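Local coordinates for outer surface protein (Bacillus cereus ATCC 14579, PDB 1X7F) that is experimentally uncharacterised but is probably a 6-phospho-N-acetylmuramidase, an enzyme that probably hydrolyses the disaccharide MurNAc-6-phosphate-GlcNAc in cell-wall recycling, at residues A166-H171 against G197-A202; C189-K194 against T241-D246; G119-V124 against K142-V147; N146-I151 against C170-P175. One frame throughout, in Å; residues are numbered along the deposited sequence.

In the fold
All four contacts lie in the N-terminal part of the chain, in an eight-stranded parallel barrel with outer helices. Along the chain they open in the order contact 3, contact 4, contact 1, contact 2. Contact 3 pairs neighbouring strands 119-122 and 142-146. Contact 4, centred about 10 Å from contact 3, joins the loops at the C-terminal ends of strands 142-146 and 167-170. Contact 1 joins 167-170 to 197-202 and so closes the ring of strands. Contact 2 packs helix 183-195 on the loop before strand 246-249, its centre about 8 Å from that of contact 1. Contacts 3 and 1 are thus strand pairings of the probable catalytic barrel, and contact 2 adds helix against loop.

Contact 1 of 4, residues A166-H171 against G197-A202; sequences ALIGCH and GIRSAA
Gly-169 and Arg-199 join the two outermost strands of the parallel sheet, 167-170 and the lead-in to 201-204. This closes an eight-stranded (beta/alpha)8, or TIM, barrel. The two segments run in nearly the same direction, 25° apart. Two backbone hydrogen bonds hold the seam. Gly-169 N donates to Arg-199 O at 2.8 Å, with a somewhat bent N-H. His-171 N donates to Ala-201 O at 3.0 Å and is almost straight, at 172°. Two CA-H...O contacts support them: Ser-200 CA to Gly-169 O and Cys-170 CA to Ala-201 O, both 3.4 Å. A water extends the seam, giving to Leu-167 O and accepting from Arg-199 N.

The apolar contacts fall on two sides. Leu-167 and Ile-198 meet loosely on the helix side, where Ile-198 also rests on Phe-193. On the barrel-interior side, Ile-168 and Arg-199 lie alongside each other and point the same way. Ile-168 carries CG2 opposite its carbonyl carbon, which sets this methyl 3.8 Å from Arg-199 CB. Arg-199 NH2 forms salt bridges with Glu-89 and Asp-246. Further along, Cys-170 SG, opposite its own backbone N (chi1 -176°), packs on Ala-201 CB at 4.0 Å. On the opposite side of the strands, one residue on, His-171 CD2 touches Ala-202 CB at 4.0 Å.

Contact 2 of 4, residues C189-K194 against T241-D246; sequences CSERFK and TGLIDD
Ser-190 and Leu-243 bring the backbones closest, CA to CA 5.9 Å, where a turn of helix 183-195 lies against the irregular loop between helix 231-240 and strand 246-249. This is helix-to-loop packing on the outside of the TIM barrel. Gly-242, with positive phi, is where the chain leaves helix 231-240. Before it, Thr-241 forms an ST turn: its OG1 accepts from Leu-243 N at 3.2 Å, which fixes the start of the loop.

Leu-243 is the main apolar piece and touches three helix residues. Its CB sits 3.8 Å from Ser-190 CB. Its CD1 reaches Glu-191 CG at 3.5 Å, so the glutamate contributes its aliphatic part. Its CD2 lies 3.9 Å from Lys-194 CG, and the leucine and lysine chains cross at about a right angle. Ile-244 starts away from the helix, but its CD1 turns back to within 3.8 Å of Ser-190 OG. That hydroxyl is bonded to Phe-186 O within the helix and to His-171 NE2, just past the end of strand 167-170. A water gives to Leu-243 O at 2.7 Å and also lies against Ser-190 O, though so closely that the second distance is doubtful.

Lys-194 closes the exposed rim. Its chain leaves opposite the backbone N and kinks at chi2 (93°), passing over Leu-243. Asp-245 is nearby but its carboxylate does not touch the amine. Instead Lys-194 NZ donates to Gly-242 O at 2.8 Å, meeting the carbonyl almost end-on (C=O...N 167°).

Contact 3 of 4, residues G119-V124 against K142-V147; sequences GIRLDV and KIELNV
Arg-121 presents the edge of its guanidinium to Glu-144 OE2, which lies in the guanidinium plane. The carboxylate plane is turned 73° from it, and the salt bridge is long, with Arg-121 NE 3.8 Å from Glu-144 OE2. Asn-146 OD1 is also near the edge, but its angle to NH2 is too poor for a bond; it accepts from Ser-148 N. Arg-121 NH1 binds Asp-123 OD1 at 2.8 Å, from above the carboxylate plane. Arg-121 and Glu-144 are paired in the parallel register, which puts both on the same face. Outside the pair, Arg-121 NH2 donates to Cys-170 O, and Glu-144 OE1 is paired with Arg-57. The Asn-146 amide lies nearly flat with its acceptor: ND2 donates to Asp-123 O at 3.0 Å, on a lone pair.

Three backbone bonds join the strands in parallel register, among them Leu-122 N to Glu-144 O at 2.7 Å. On the other face Leu-122 CD1 packs on Ile-143 CG2 at 3.7 Å, beneath Met-134 of helix 129-134. These parallel neighbours, joined through that helix, form a beta-alpha-beta unit. The charged interior and apolar helix-facing side are those expected of a TIM barrel.

Contact 4 of 4, residues N146-I151 against C170-P175; sequences NVSNDI and CHNFYP
Val-147 covers one face of the His-171 ring in a CH-pi contact. Its CB stands 3.8 Å above the centroid, only 7° off the normal. Val-147 CG1 is 3.5 Å from His-171 NE2, which is itself bonded to Ser-190 OG. Ser-148 OG meets the same ring at its edge, 2.8 Å from ND1; either atom could be the donor. That hydroxyl also accepts from Asn-172 N at 2.8 Å. Ser-148 thus ties the ring to the backbone just after it, and chi1 of -55°, with OG opposite its carbonyl carbon, brings OG to both.

At the strand ends, Val-147 N donates to Cys-170 O at 3.2 Å, from well above the carbonyl plane. It extends the parallel pairing of Asn-146 with Cys-170. An Asx turn sets Ser-148 in place: Asn-146 OD1 accepts from Ser-148 N at 2.9 Å.

In the next shell, His-171 stacks with Phe-186 of helix 183-195. Tyr-185 OH bonds to Ser-148 O and Asp-150 N, and Asp-150 forms salt bridges with Arg-188 and Arg-192. The two segments are loops at the C-terminal ends of neighbouring strands, the end of a TIM barrel where enzymes of this fold carry their active sites.

Contact 1 of 4, residues A166-H171 against G197-A202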
loop_
_atom_site.group_PDB
_atom_site.type_symbol
_atom_site.label_atom_id
_atom_site.label_comp_id
_atom_site.label_asym_id
_atom_site.label_seq_id
_atom_site.Cartn_x
_atom_site.Cartn_y
_atom_site.Cartn_z
ATOM N N ALA A 166 -10.083 3.296 20.622
ATOM C CA ALA A 166 -10.222 4.618 19.995
ATOM C C ALA A 166 -8.974 5.028 19.186
ATOM O O ALA A 166 -9.033 5.928 18.340
ATOM C CB ALA A 166 -10.570 5.676 21.046
ATOM N N LEU A 167 -7.855 4.345 19.425
ATOM C CA LEU A 167 -6.601 4.645 18.738
ATOM C C LEU A 167 -6.485 4.058 17.326
ATOM O O LEU A 167 -6.889 2.921 17.072
ATOM C CB LEU A 167 -5.405 4.179 19.578
ATOM C CG LEU A 167 -5.157 4.852 20.931
ATOM C CD1 LEU A 167 -4.013 4.162 21.663
ATOM C CD2 LEU A 167 -4.883 6.348 20.779
ATOM N N ILE A 168 -5.956 4.875 16.414
ATOM C CA ILE A 168 -5.427 4.432 15.122
ATOM C C ILE A 168 -4.050 5.088 14.931
ATOM O O ILE A 168 -3.628 5.916 15.752
ATOM C CB ILE A 168 -6.393 4.748 13.927
ATOM C CG1 ILE A 168 -6.713 6.247 13.834
ATOM C CG2 ILE A 168 -7.684 3.909 14.030
ATOM C CD1 ILE A 168 -7.553 6.636 12.620
ATOM N N GLY A 169 -3.348 4.708 13.869
ATOM C CA GLY A 169 -2.040 5.243 13.594
ATOM C C GLY A 169 -1.831 5.566 12.126
ATOM O O GLY A 169 -2.275 4.824 11.242
ATOM N N CYS A 170 -1.148 6.676 11.860
ATOM C CA CYS A 170 -0.739 6.988 10.501
ATOM C C CYS A 170 0.659 7.577 10.493
ATOM O O CYS A 170 0.994 8.431 11.311
ATOM C CB CYS A 170 -1.739 7.927 9.819
ATOM S SG CYS A 170 -1.385 8.276 8.088
ATOM N N HIS A 171 1.469 7.096 9.558
ATOM C CA HIS A 171 2.799 7.622 9.317
ATOM C C HIS A 171 2.756 9.060 8.819
ATOM O O HIS A 171 1.708 9.512 8.343
ATOM C CB HIS A 171 3.470 6.783 8.255
ATOM C CG HIS A 171 4.149 5.564 8.780
ATOM N ND1 HIS A 171 5.425 5.593 9.305
ATOM C CD2 HIS A 171 3.755 4.269 8.810
ATOM C CE1 HIS A 171 5.779 4.371 9.661
ATOM N NE2 HIS A 171 4.779 3.552 9.378
ATOM N N GLY A 197 -2.030 -4.482 17.831
ATOM C CA GLY A 197 -3.271 -4.616 17.066
ATOM C C GLY A 197 -3.960 -3.313 16.685
ATOM O O GLY A 197 -5.182 -3.280 16.524
ATOM N N ILE A 198 -3.183 -2.241 16.533
ATOM C CA ILE A 198 -3.737 -0.933 16.174
ATOM C C ILE A 198 -3.622 -0.665 14.670
ATOM O O ILE A 198 -2.578 -0.877 14.062
ATOM C CB ILE A 198 -3.114 0.193 17.059
ATOM C CG1 ILE A 198 -3.681 0.081 18.479
ATOM C CG2 ILE A 198 -3.379 1.601 16.485
ATOM C CD1 ILE A 198 -2.747 0.529 19.552
ATOM N N ARG A 199 -4.737 -0.238 14.089
ATOM C CA ARG A 199 -4.873 0.095 12.677
ATOM C C ARG A 199 -3.776 1.048 12.218
ATOM O O ARG A 199 -3.571 2.097 12.830
ATOM C CB ARG A 199 -6.213 0.785 12.522
ATOM C CG ARG A 199 -6.949 0.545 11.250
ATOM C CD ARG A 199 -8.367 1.080 11.332
ATOM N NE ARG A 199 -8.654 1.899 10.166
ATOM C CZ ARG A 199 -9.524 2.896 10.132
ATOM N NH1 ARG A 199 -10.225 3.236 11.217
ATOM N NH2 ARG A 199 -9.687 3.558 8.997
ATOM N N SER A 200 -3.077 0.683 11.149
ATOM C CA SER A 200 -1.994 1.513 10.630
ATOM C C SER A 200 -2.303 2.022 9.234
ATOM O O SER A 200 -3.118 1.445 8.514
ATOM C CB SER A 200 -0.672 0.748 10.622
ATOM O OG SER A 200 -0.780 -0.415 9.830
ATOM N N ALA A 201 -1.642 3.115 8.870
ATOM C CA ALA A 201 -1.760 3.697 7.549
ATOM C C ALA A 201 -0.440 4.396 7.182
ATOM O O ALA A 201 0.313 4.832 8.055
ATOM C CB ALA A 201 -2.951 4.693 7.508
ATOM N N ALA A 202 -0.169 4.480 5.884
ATOM C CA ALA A 202 0.957 5.253 5.362
ATOM C C ALA A 202 0.518 5.955 4.078
ATOM O O ALA A 202 -0.549 5.641 3.505
ATOM C CB ALA A 202 2.182 4.341 5.090
HETATM O O HOH W 1 -7.047 0.312 15.705
#

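Contact 2 of 4, residues C189-K194 against T241-D246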
loop_
_atom_site.group_PDB
_atom_site.type_symbol
_atom_site.label_atom_id
_atom_site.label_comp_id
_atom_site.label_asym_id
_atom_site.label_seq_id
_atom_site.Cartn_x
_atom_site.Cartn_y
_atom_site.Cartn_z
ATOM N N CYS A 189 8.891 0.814 13.116
ATOM C CA CYS A 189 7.782 1.701 13.481
ATOM C C CYS A 189 6.429 1.031 13.311
ATOM O O CYS A 189 5.612 1.031 14.229
ATOM C CB CYS A 189 7.793 2.974 12.629
ATOM S SG CYS A 189 9.114 4.147 12.971
ATOM N N SER A 190 6.198 0.483 12.121
ATOM C CA SER A 190 4.939 -0.188 11.798
ATOM C C SER A 190 4.676 -1.454 12.632
ATOM O O SER A 190 3.526 -1.760 12.936
ATOM C CB SER A 190 4.877 -0.506 10.303
ATOM O OG SER A 190 5.168 0.640 9.535
ATOM N N GLU A 191 5.740 -2.176 12.987
ATOM C CA GLU A 191 5.638 -3.380 13.828
ATOM C C GLU A 191 5.243 -3.093 15.280
ATOM O O GLU A 191 4.717 -3.967 15.964
ATOM C CB GLU A 191 6.942 -4.182 13.793
ATOM C CG GLU A 191 7.011 -5.184 12.651
ATOM C CD GLU A 191 8.356 -5.877 12.543
ATOM O OE1 GLU A 191 8.410 -6.967 11.927
ATOM O OE2 GLU A 191 9.356 -5.334 13.064
ATOM N N ARG A 192 5.518 -1.879 15.750
ATOM C CA ARG A 192 5.082 -1.441 17.079
ATOM C C ARG A 192 3.561 -1.389 17.155
ATOM O O ARG A 192 2.968 -1.832 18.137
ATOM C CB ARG A 192 5.630 -0.054 17.413
ATOM C CG ARG A 192 7.085 -0.012 17.779
ATOM C CD ARG A 192 7.585 1.403 18.042
ATOM N NE ARG A 192 8.993 1.439 18.425
ATOM C CZ ARG A 192 9.455 1.104 19.622
ATOM N NH1 ARG A 192 8.628 0.690 20.577
ATOM N NH2 ARG A 192 10.756 1.173 19.867
ATOM N N PHE A 193 2.954 -0.835 16.107
ATOM C CA PHE A 193 1.513 -0.644 16.037
ATOM C C PHE A 193 0.774 -1.943 15.742
ATOM O O PHE A 193 -0.342 -2.157 16.221
ATOM C CB PHE A 193 1.179 0.461 15.023
ATOM C CG PHE A 193 1.200 1.837 15.622
ATOM C CD1 PHE A 193 2.391 2.386 16.103
ATOM C CD2 PHE A 193 0.022 2.567 15.749
ATOM C CE1 PHE A 193 2.411 3.651 16.692
ATOM C CE2 PHE A 193 0.028 3.828 16.339
ATOM C CZ PHE A 193 1.234 4.374 16.810
ATOM N N LYS A 194 1.423 -2.809 14.970
ATOM C CA LYS A 194 0.915 -4.148 14.660
ATOM C C LYS A 194 0.959 -5.055 15.899
ATOM O O LYS A 194 0.013 -5.800 16.173
ATOM C CB LYS A 194 1.732 -4.748 13.506
ATOM C CG LYS A 194 1.230 -6.076 12.993
ATOM C CD LYS A 194 0.269 -5.909 11.832
ATOM C CE LYS A 194 -0.383 -7.247 11.515
ATOM N NZ LYS A 194 -0.974 -7.245 10.155
ATOM N N THR A 241 3.945 -5.646 2.847
ATOM C CA THR A 241 4.718 -5.728 4.102
ATOM C C THR A 241 3.939 -6.513 5.170
ATOM O O THR A 241 4.525 -7.090 6.080
ATOM C CB THR A 241 5.106 -4.323 4.656
ATOM O OG1 THR A 241 3.921 -3.571 4.941
ATOM C CG2 THR A 241 5.878 -3.464 3.618
ATOM N N GLY A 242 2.616 -6.561 5.026
ATOM C CA GLY A 242 1.732 -7.081 6.073
ATOM C C GLY A 242 1.574 -6.160 7.280
ATOM O O GLY A 242 0.953 -6.541 8.270
ATOM N N LEU A 243 2.127 -4.949 7.213
ATOM C CA LEU A 243 2.164 -4.075 8.390
ATOM C C LEU A 243 1.329 -2.803 8.239
ATOM O O LEU A 243 1.255 -1.993 9.166
ATOM C CB LEU A 243 3.618 -3.718 8.756
ATOM C CG LEU A 243 4.584 -4.858 9.135
ATOM C CD1 LEU A 243 5.964 -4.294 9.451
ATOM C CD2 LEU A 243 4.074 -5.739 10.297
ATOM N N ILE A 244 0.717 -2.627 7.071
ATOM C CA ILE A 244 -0.032 -1.420 6.756
ATOM C C ILE A 244 -1.412 -1.843 6.319
ATOM O O ILE A 244 -1.551 -2.709 5.458
ATOM C CB ILE A 244 0.691 -0.558 5.653
ATOM C CG1 ILE A 244 2.078 -0.074 6.126
ATOM C CG2 ILE A 244 -0.167 0.649 5.212
ATOM C CD1 ILE A 244 2.053 0.927 7.349
ATOM N N ASP A 245 -2.428 -1.251 6.942
ATOM C CA ASP A 245 -3.818 -1.513 6.590
ATOM C C ASP A 245 -4.338 -0.545 5.535
ATOM O O ASP A 245 -4.904 -0.972 4.534
ATOM C CB ASP A 245 -4.705 -1.455 7.842
ATOM C CG ASP A 245 -4.165 -2.310 8.962
ATOM O OD1 ASP A 245 -3.851 -3.497 8.716
ATOM O OD2 ASP A 245 -4.001 -1.889 10.119
ATOM N N ASP A 246 -4.143 0.753 5.763
ATOM C CA ASP A 246 -4.723 1.780 4.897
ATOM C C ASP A 246 -3.669 2.500 4.057
ATOM O O ASP A 246 -2.606 2.871 4.558
ATOM C CB ASP A 246 -5.550 2.784 5.731
ATOM C CG ASP A 246 -6.735 2.130 6.434
ATOM O OD1 ASP A 246 -6.978 0.918 6.212
ATOM O OD2 ASP A 246 -7.499 2.737 7.215
HETATM O O HOH W 2 1.373 -1.318 11.728
#

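Contact 3 of 4, residues G119-V124 against K142-V147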
loop_
_atom_site.group_PDB
_atom_site.type_symbol
_atom_site.label_atom_id
_atom_site.label_comp_id
_atom_site.label_asym_id
_atom_site.label_seq_id
_atom_site.Cartn_x
_atom_site.Cartn_y
_atom_site.Cartn_z
ATOM N N GLY A 119 -12.146 11.495 13.378
ATOM C CA GLY A 119 -10.963 11.440 14.221
ATOM C C GLY A 119 -10.022 12.603 13.993
ATOM O O GLY A 119 -10.209 13.400 13.077
ATOM N N ILE A 120 -9.013 12.695 14.851
ATOM C CA ILE A 120 -7.990 13.728 14.761
ATOM C C ILE A 120 -6.607 13.105 14.834
ATOM O O ILE A 120 -6.405 12.113 15.541
ATOM C CB ILE A 120 -8.142 14.800 15.881
ATOM C CG1 ILE A 120 -8.363 14.141 17.245
ATOM C CG2 ILE A 120 -9.245 15.799 15.534
ATOM C CD1 ILE A 120 -7.904 14.998 18.395
ATOM N N ARG A 121 -5.663 13.695 14.102
ATOM C CA ARG A 121 -4.277 13.263 14.166
ATOM C C ARG A 121 -3.499 14.047 15.209
ATOM O O ARG A 121 -3.679 15.263 15.371
ATOM C CB ARG A 121 -3.599 13.340 12.798
ATOM C CG ARG A 121 -2.273 12.577 12.743
ATOM C CD ARG A 121 -1.871 12.088 11.364
ATOM N NE ARG A 121 -0.597 11.375 11.394
ATOM C CZ ARG A 121 0.582 11.980 11.404
ATOM N NH1 ARG A 121 0.644 13.302 11.385
ATOM N NH2 ARG A 121 1.698 11.273 11.428
ATOM N N LEU A 122 -2.673 13.319 15.955
ATOM C CA LEU A 122 -1.699 13.917 16.852
ATOM C C LEU A 122 -0.335 13.746 16.189
ATOM O O LEU A 122 0.371 12.759 16.416
ATOM C CB LEU A 122 -1.742 13.274 18.239
ATOM C CG LEU A 122 -3.033 13.414 19.052
ATOM C CD1 LEU A 122 -2.839 12.797 20.417
ATOM C CD2 LEU A 122 -3.486 14.865 19.177
ATOM N N ASP A 123 -0.007 14.716 15.341
ATOM C CA ASP A 123 1.242 14.761 14.589
ATOM C C ASP A 123 2.459 14.748 15.530
ATOM O O ASP A 123 3.447 14.041 15.298
ATOM C CB ASP A 123 1.236 16.021 13.716
ATOM C CG ASP A 123 2.380 16.060 12.727
ATOM O OD1 ASP A 123 2.745 14.989 12.194
ATOM O OD2 ASP A 123 2.963 17.125 12.414
ATOM N N VAL A 124 2.364 15.544 16.592
ATOM C CA VAL A 124 3.343 15.537 17.670
ATOM C C VAL A 124 2.631 15.034 18.930
ATOM O O VAL A 124 1.444 15.310 19.137
ATOM C CB VAL A 124 3.995 16.945 17.865
ATOM C CG1 VAL A 124 4.831 17.015 19.141
ATOM C CG2 VAL A 124 4.854 17.307 16.655
ATOM N N LYS A 142 -11.929 9.132 16.873
ATOM C CA LYS A 142 -10.698 8.345 16.826
ATOM C C LYS A 142 -9.502 9.248 17.111
ATOM O O LYS A 142 -9.468 10.394 16.659
ATOM C CB LYS A 142 -10.517 7.692 15.450
ATOM C CG LYS A 142 -11.500 6.583 15.111
ATOM C CD LYS A 142 -11.152 5.268 15.804
ATOM C CE LYS A 142 -12.308 4.283 15.738
ATOM N NZ LYS A 142 -13.537 4.843 16.360
ATOM N N ILE A 143 -8.532 8.743 17.868
ATOM C CA ILE A 143 -7.284 9.471 18.085
ATOM C C ILE A 143 -6.195 8.827 17.239
ATOM O O ILE A 143 -5.734 7.728 17.549
ATOM C CB ILE A 143 -6.872 9.505 19.591
ATOM C CG1 ILE A 143 -8.042 9.923 20.516
ATOM C CG2 ILE A 143 -5.630 10.385 19.789
ATOM C CD1 ILE A 143 -8.676 11.282 20.224
ATOM N N GLU A 144 -5.807 9.510 16.163
ATOM C CA GLU A 144 -4.739 9.031 15.284
ATOM C C GLU A 144 -3.355 9.454 15.779
ATOM O O GLU A 144 -3.084 10.638 15.972
ATOM C CB GLU A 144 -4.952 9.481 13.840
ATOM C CG GLU A 144 -3.918 8.896 12.885
ATOM C CD GLU A 144 -4.336 8.995 11.438
ATOM O OE1 GLU A 144 -4.878 8.011 10.907
ATOM O OE2 GLU A 144 -4.121 10.051 10.823
ATOM N N LEU A 145 -2.493 8.468 15.990
ATOM C CA LEU A 145 -1.136 8.713 16.450
ATOM C C LEU A 145 -0.151 8.659 15.282
ATOM O O LEU A 145 -0.425 8.042 14.248
ATOM C CB LEU A 145 -0.737 7.690 17.517
ATOM C CG LEU A 145 -1.616 7.526 18.758
ATOM C CD1 LEU A 145 -1.156 6.305 19.509
ATOM C CD2 LEU A 145 -1.584 8.763 19.662
ATOM N N ASN A 146 0.989 9.311 15.465
ATOM C CA ASN A 146 2.075 9.276 14.500
ATOM C C ASN A 146 2.829 7.955 14.644
ATOM O O ASN A 146 3.425 7.686 15.685
ATOM C CB ASN A 146 3.025 10.471 14.742
ATOM C CG ASN A 146 3.976 10.729 13.570
ATOM O OD1 ASN A 146 4.218 9.862 12.717
ATOM N ND2 ASN A 146 4.500 11.935 13.516
ATOM N N VAL A 147 2.805 7.136 13.599
ATOM C CA VAL A 147 3.545 5.862 13.595
ATOM C C VAL A 147 5.054 6.085 13.411
ATOM O O VAL A 147 5.863 5.286 13.896
ATOM C CB VAL A 147 2.991 4.879 12.535
ATOM C CG1 VAL A 147 3.632 3.499 12.654
ATOM C CG2 VAL A 147 1.500 4.724 12.718
HETATM O O HOH W 3 1.214 11.077 17.963
#

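Contact 4 of 4, residues N146-I151 against C170-P175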
loop_
_atom_site.group_PDB
_atom_site.type_symbol
_atom_site.label_atom_id
_atom_site.label_comp_id
_atom_site.label_asym_id
_atom_site.label_seq_id
_atom_site.Cartn_x
_atom_site.Cartn_y
_atom_site.Cartn_z
ATOM N N ASN A 146 0.989 9.311 15.465
ATOM C CA ASN A 146 2.075 9.276 14.500
ATOM C C ASN A 146 2.829 7.955 14.644
ATOM O O ASN A 146 3.425 7.686 15.685
ATOM C CB ASN A 146 3.025 10.471 14.742
ATOM C CG ASN A 146 3.976 10.729 13.570
ATOM O OD1 ASN A 146 4.218 9.862 12.717
ATOM N ND2 ASN A 146 4.500 11.935 13.516
ATOM N N VAL A 147 2.805 7.136 13.599
ATOM C CA VAL A 147 3.545 5.862 13.595
ATOM C C VAL A 147 5.054 6.085 13.411
ATOM O O VAL A 147 5.863 5.286 13.896
ATOM C CB VAL A 147 2.991 4.879 12.535
ATOM C CG1 VAL A 147 3.632 3.499 12.654
ATOM C CG2 VAL A 147 1.500 4.724 12.718
ATOM N N SER A 148 5.415 7.204 12.767
ATOM C CA SER A 148 6.777 7.447 12.297
ATOM C C SER A 148 7.865 7.713 13.350
ATOM O O SER A 148 9.004 7.984 12.987
ATOM C CB SER A 148 6.788 8.556 11.235
ATOM O OG SER A 148 5.901 8.253 10.172
ATOM N N ASN A 149 7.513 7.635 14.630
ATOM C CA ASN A 149 8.479 7.784 15.712
ATOM C C ASN A 149 8.713 6.425 16.372
ATOM O O ASN A 149 7.806 5.851 16.979
ATOM C CB ASN A 149 7.989 8.814 16.737
ATOM C CG ASN A 149 9.128 9.448 17.545
ATOM O OD1 ASN A 149 10.297 9.074 17.426
ATOM N ND2 ASN A 149 8.775 10.427 18.371
ATOM N N ASP A 150 9.937 5.918 16.235
ATOM C CA ASP A 150 10.288 4.567 16.683
ATOM C C ASP A 150 10.658 4.515 18.163
ATOM O O ASP A 150 11.795 4.214 18.535
ATOM C CB ASP A 150 11.408 3.999 15.796
ATOM C CG ASP A 150 11.847 2.592 16.200
ATOM O OD1 ASP A 150 11.000 1.772 16.640
ATOM O OD2 ASP A 150 13.037 2.228 16.102
ATOM N N ILE A 151 9.673 4.803 19.002
ATOM C CA ILE A 151 9.838 4.783 20.446
ATOM C C ILE A 151 8.669 4.037 21.092
ATOM O O ILE A 151 7.642 3.796 20.438
ATOM C CB ILE A 151 9.947 6.220 21.002
ATOM C CG1 ILE A 151 8.821 7.098 20.448
ATOM C CG2 ILE A 151 11.320 6.813 20.680
ATOM C CD1 ILE A 151 8.436 8.267 21.341
ATOM N N CYS A 170 -1.148 6.676 11.860
ATOM C CA CYS A 170 -0.739 6.988 10.501
ATOM C C CYS A 170 0.659 7.577 10.493
ATOM O O CYS A 170 0.994 8.431 11.311
ATOM C CB CYS A 170 -1.739 7.927 9.819
ATOM S SG CYS A 170 -1.385 8.276 8.088
ATOM N N HIS A 171 1.469 7.096 9.558
ATOM C CA HIS A 171 2.799 7.622 9.317
ATOM C C HIS A 171 2.756 9.060 8.819
ATOM O O HIS A 171 1.708 9.512 8.343
ATOM C CB HIS A 171 3.470 6.783 8.255
ATOM C CG HIS A 171 4.149 5.564 8.780
ATOM N ND1 HIS A 171 5.425 5.593 9.305
ATOM C CD2 HIS A 171 3.755 4.269 8.810
ATOM C CE1 HIS A 171 5.779 4.371 9.661
ATOM N NE2 HIS A 171 4.779 3.552 9.378
ATOM N N ASN A 172 3.893 9.766 8.925
ATOM C CA ASN A 172 4.075 11.065 8.268
ATOM C C ASN A 172 4.295 10.862 6.775
ATOM O O ASN A 172 4.612 9.758 6.322
ATOM C CB ASN A 172 5.292 11.814 8.808
ATOM C CG ASN A 172 5.032 12.526 10.116
ATOM O OD1 ASN A 172 3.956 13.074 10.359
ATOM N ND2 ASN A 172 6.052 12.551 10.968
ATOM N N PHE A 173 4.139 11.933 6.003
ATOM C CA PHE A 173 4.657 11.933 4.646
ATOM C C PHE A 173 5.770 12.965 4.619
ATOM O O PHE A 173 5.919 13.726 5.581
ATOM C CB PHE A 173 3.575 12.162 3.569
ATOM C CG PHE A 173 2.774 13.443 3.727
ATOM C CD1 PHE A 173 3.397 14.683 3.797
ATOM C CD2 PHE A 173 1.372 13.394 3.713
ATOM C CE1 PHE A 173 2.667 15.856 3.909
ATOM C CE2 PHE A 173 0.615 14.555 3.822
ATOM C CZ PHE A 173 1.265 15.800 3.931
ATOM N N TYR A 174 6.552 12.979 3.533
ATOM C CA TYR A 174 7.789 13.783 3.478
ATOM C C TYR A 174 7.913 14.558 2.168
ATOM O O TYR A 174 8.273 13.978 1.129
ATOM C CB TYR A 174 9.010 12.885 3.759
ATOM C CG TYR A 174 8.943 12.330 5.154
ATOM C CD1 TYR A 174 8.275 11.127 5.420
ATOM C CD2 TYR A 174 9.485 13.049 6.236
ATOM C CE1 TYR A 174 8.162 10.641 6.736
ATOM C CE2 TYR A 174 9.391 12.567 7.546
ATOM C CZ TYR A 174 8.723 11.371 7.781
ATOM O OH TYR A 174 8.623 10.900 9.073
ATOM N N PRO A 175 7.572 15.855 2.224
ATOM C CA PRO A 175 7.566 16.741 1.049
ATOM C C PRO A 175 8.941 17.029 0.481
ATOM O O PRO A 175 9.038 17.349 -0.705
ATOM C CB PRO A 175 6.981 18.064 1.602
ATOM C CG PRO A 175 6.286 17.660 2.885
ATOM C CD PRO A 175 7.137 16.570 3.445
#